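Local coordinates for protein Non-structural maintenance of chromosomes element 1 homolog (Xenopus laevis, PDB 7DG2) that probably acts as a RING-type E3 ubiquitin ligase that works with a MAGE partner inside the SMC5-SMC6 complex in DNA repair, at residues D48-G51 / V52-H56. Sequence-based numbering, arbitrary orientation.
Sequences DFVG and VLNRH
R55 folds back along helix 46-57 toward G51, one turn earlier. Its CB sits 3.6 Å from G51 O, the same carbonyl that accepts the backbone bond from R55 N at 3.0 Å. CG lies anti to the backbone N (chi1 173°), and the chain runs on extended through CD before bending at chi3 (34°). That bend carries NE and CZ back along the helix, so that G51 O ends up over one face of the guanidinium, offset toward its rim; this is packing, not a bond. At the tip, NH1 donates to a water 3.1 Å away, and the water in turn donates to D48 O at 3.0 Å. D48 O therefore serves two donors, since V52 N also reaches it at 2.9 Å, while CG2 of V52 presses close beside the same oxygen.

A second pair runs up another side of the helix. N54 runs alongside V50, one turn on, with V50 CG1 3.7 Å from N54 ND2, while the helical bond from N54 N to V50 O joins their backbones. The amide of N54 turns to strand 62-68, where its OD1 accepts from I64 N. On the buried flank, L53 CD1 approaches the F49 ring obliquely near CE2 (4.3 Å). H8, F11 and H30 gather round that ring, and L53 also touches I4 and I64.

The chemistry thus divides by side: apolar and aromatic groups pack this helix against helix 6-18 and strand 62-68, N54 ties it to that strand through a main-chain amide, and on the exposed side a water lets the arginine reach a carbonyl two turns back; polarised by the arginine's charge, that water would probably be a somewhat stronger donor to D48 O.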
ATOM      1  N   ASP A  48       0.715  -4.258 -25.123  1.00 21.38           N
ATOM      2  CA  ASP A  48      -0.205  -3.173 -25.439  1.00 22.85           C
ATOM      3  C   ASP A  48      -1.010  -2.775 -24.211  1.00 22.53           C
ATOM      4  O   ASP A  48      -1.270  -1.588 -23.988  1.00 23.15           O
ATOM      5  CB  ASP A  48      -1.147  -3.596 -26.566  1.00 27.35           C
ATOM      6  CG  ASP A  48      -0.462  -3.639 -27.925  1.00 30.91           C
ATOM      7  OD1 ASP A  48       0.731  -3.285 -28.016  1.00 34.62           O
ATOM      8  OD2 ASP A  48      -1.132  -4.030 -28.908  1.00 32.71           O
ATOM      9  N   PHE A  49      -1.424  -3.766 -23.416  1.00 21.02           N
ATOM     10  CA  PHE A  49      -2.228  -3.509 -22.221  1.00 21.90           C
ATOM     11  C   PHE A  49      -1.447  -2.661 -21.223  1.00 17.68           C
ATOM     12  O   PHE A  49      -1.936  -1.625 -20.754  1.00 19.55           O
ATOM     13  CB  PHE A  49      -2.638  -4.852 -21.608  1.00 23.78           C
ATOM     14  CG  PHE A  49      -3.537  -4.746 -20.399  1.00 22.15           C
ATOM     15  CD1 PHE A  49      -4.915  -4.666 -20.546  1.00 26.54           C
ATOM     16  CD2 PHE A  49      -3.006  -4.795 -19.120  1.00 22.51           C
ATOM     17  CE1 PHE A  49      -5.743  -4.601 -19.434  1.00 27.40           C
ATOM     18  CE2 PHE A  49      -3.833  -4.724 -18.007  1.00 23.32           C
ATOM     19  CZ  PHE A  49      -5.201  -4.625 -18.172  1.00 22.12           C
ATOM     20  N   VAL A  50      -0.222  -3.079 -20.910  1.00 20.06           N
ATOM     21  CA  VAL A  50       0.629  -2.290 -20.022  1.00 20.11           C
ATOM     22  C   VAL A  50       0.945  -0.948 -20.665  1.00 21.74           C
ATOM     23  O   VAL A  50       1.000   0.086 -19.987  1.00 19.93           O
ATOM     24  CB  VAL A  50       1.909  -3.084 -19.666  1.00 21.08           C
ATOM     25  CG1 VAL A  50       2.952  -2.208 -18.970  1.00 19.98           C
ATOM     26  CG2 VAL A  50       1.564  -4.267 -18.773  1.00 20.64           C
ATOM     27  N   GLY A  51       1.123  -0.937 -21.989  1.00 21.13           N
ATOM     28  CA  GLY A  51       1.411   0.313 -22.682  1.00 24.00           C
ATOM     29  C   GLY A  51       0.296   1.338 -22.581  1.00 21.99           C
ATOM     30  O   GLY A  51       0.555   2.545 -22.503  1.00 24.07           O
ATOM     31  N   VAL A  52      -0.958   0.883 -22.595  1.00 19.18           N
ATOM     32  CA  VAL A  52      -2.070   1.805 -22.395  1.00 19.19           C
ATOM     33  C   VAL A  52      -1.928   2.495 -21.051  1.00 20.27           C
ATOM     34  O   VAL A  52      -2.013   3.724 -20.948  1.00 20.78           O
ATOM     35  CB  VAL A  52      -3.416   1.068 -22.500  1.00 22.50           C
ATOM     36  CG1 VAL A  52      -4.540   1.971 -22.021  1.00 25.17           C
ATOM     37  CG2 VAL A  52      -3.659   0.613 -23.939  1.00 26.13           C
ATOM     38  N   LEU A  53      -1.706   1.705 -20.002  1.00 18.01           N
ATOM     39  CA  LEU A  53      -1.544   2.275 -18.667  1.00 17.98           C
ATOM     40  C   LEU A  53      -0.378   3.255 -18.631  1.00 17.09           C
ATOM     41  O   LEU A  53      -0.506   4.377 -18.128  1.00 17.11           O
ATOM     42  CB  LEU A  53      -1.354   1.145 -17.655  1.00 16.99           C
ATOM     43  CG  LEU A  53      -2.660   0.448 -17.261  1.00 17.30           C
ATOM     44  CD1 LEU A  53      -2.404  -0.894 -16.596  1.00 16.97           C
ATOM     45  CD2 LEU A  53      -3.480   1.362 -16.342  1.00 15.88           C
ATOM     46  N   ASN A  54       0.760   2.868 -19.199  1.00 18.55           N
ATOM     47  CA  ASN A  54       1.941   3.721 -19.082  1.00 17.08           C
ATOM     48  C   ASN A  54       1.774   5.040 -19.817  1.00 19.73           C
ATOM     49  O   ASN A  54       2.352   6.048 -19.402  1.00 19.24           O
ATOM     50  CB  ASN A  54       3.182   2.989 -19.586  1.00 17.60           C
ATOM     51  CG  ASN A  54       3.747   2.047 -18.542  1.00 19.38           C
ATOM     52  OD1 ASN A  54       3.425   2.166 -17.357  1.00 20.83           O
ATOM     53  ND2 ASN A  54       4.587   1.113 -18.967  1.00 19.54           N
ATOM     54  N   ARG A  55       1.010   5.058 -20.908  1.00 20.02           N
ATOM     55  CA  ARG A  55       0.761   6.317 -21.595  1.00 21.44           C
ATOM     56  C   ARG A  55       0.006   7.282 -20.694  1.00 18.97           C
ATOM     57  O   ARG A  55       0.340   8.470 -20.621  1.00 22.30           O
ATOM     58  CB  ARG A  55      -0.022   6.056 -22.884  1.00 24.88           C
ATOM     59  CG  ARG A  55      -0.489   7.317 -23.607  1.00 30.86           C
ATOM     60  CD  ARG A  55      -0.766   7.061 -25.099  1.00 39.54           C
ATOM     61  NE  ARG A  55      -1.289   5.719 -25.348  1.00 41.70           N
ATOM     62  CZ  ARG A  55      -0.556   4.698 -25.790  1.00 47.42           C
ATOM     63  NH1 ARG A  55      -1.115   3.505 -25.976  1.00 40.97           N
ATOM     64  NH2 ARG A  55       0.738   4.868 -26.039  1.00 48.68           N
ATOM     65  N   HIS A  56      -1.003   6.781 -19.982  1.00 16.62           N
ATOM     66  CA  HIS A  56      -1.774   7.630 -19.077  1.00 18.35           C
ATOM     67  C   HIS A  56      -1.023   7.926 -17.778  1.00 17.17           C
ATOM     68  O   HIS A  56      -1.271   8.966 -17.153  1.00 19.20           O
ATOM     69  CB  HIS A  56      -3.124   6.970 -18.771  1.00 20.23           C
ATOM     70  CG  HIS A  56      -4.061   6.931 -19.943  1.00 24.19           C
ATOM     71  ND1 HIS A  56      -5.111   7.817 -20.089  1.00 28.85           N
ATOM     72  CD2 HIS A  56      -4.117   6.106 -21.018  1.00 27.60           C
ATOM     73  CE1 HIS A  56      -5.770   7.538 -21.202  1.00 25.90           C
ATOM     74  NE2 HIS A  56      -5.188   6.505 -21.784  1.00 28.78           N
TER
HETATM   75  O   HOH W   1      -0.463   0.432 -26.078  1.00 32.92           O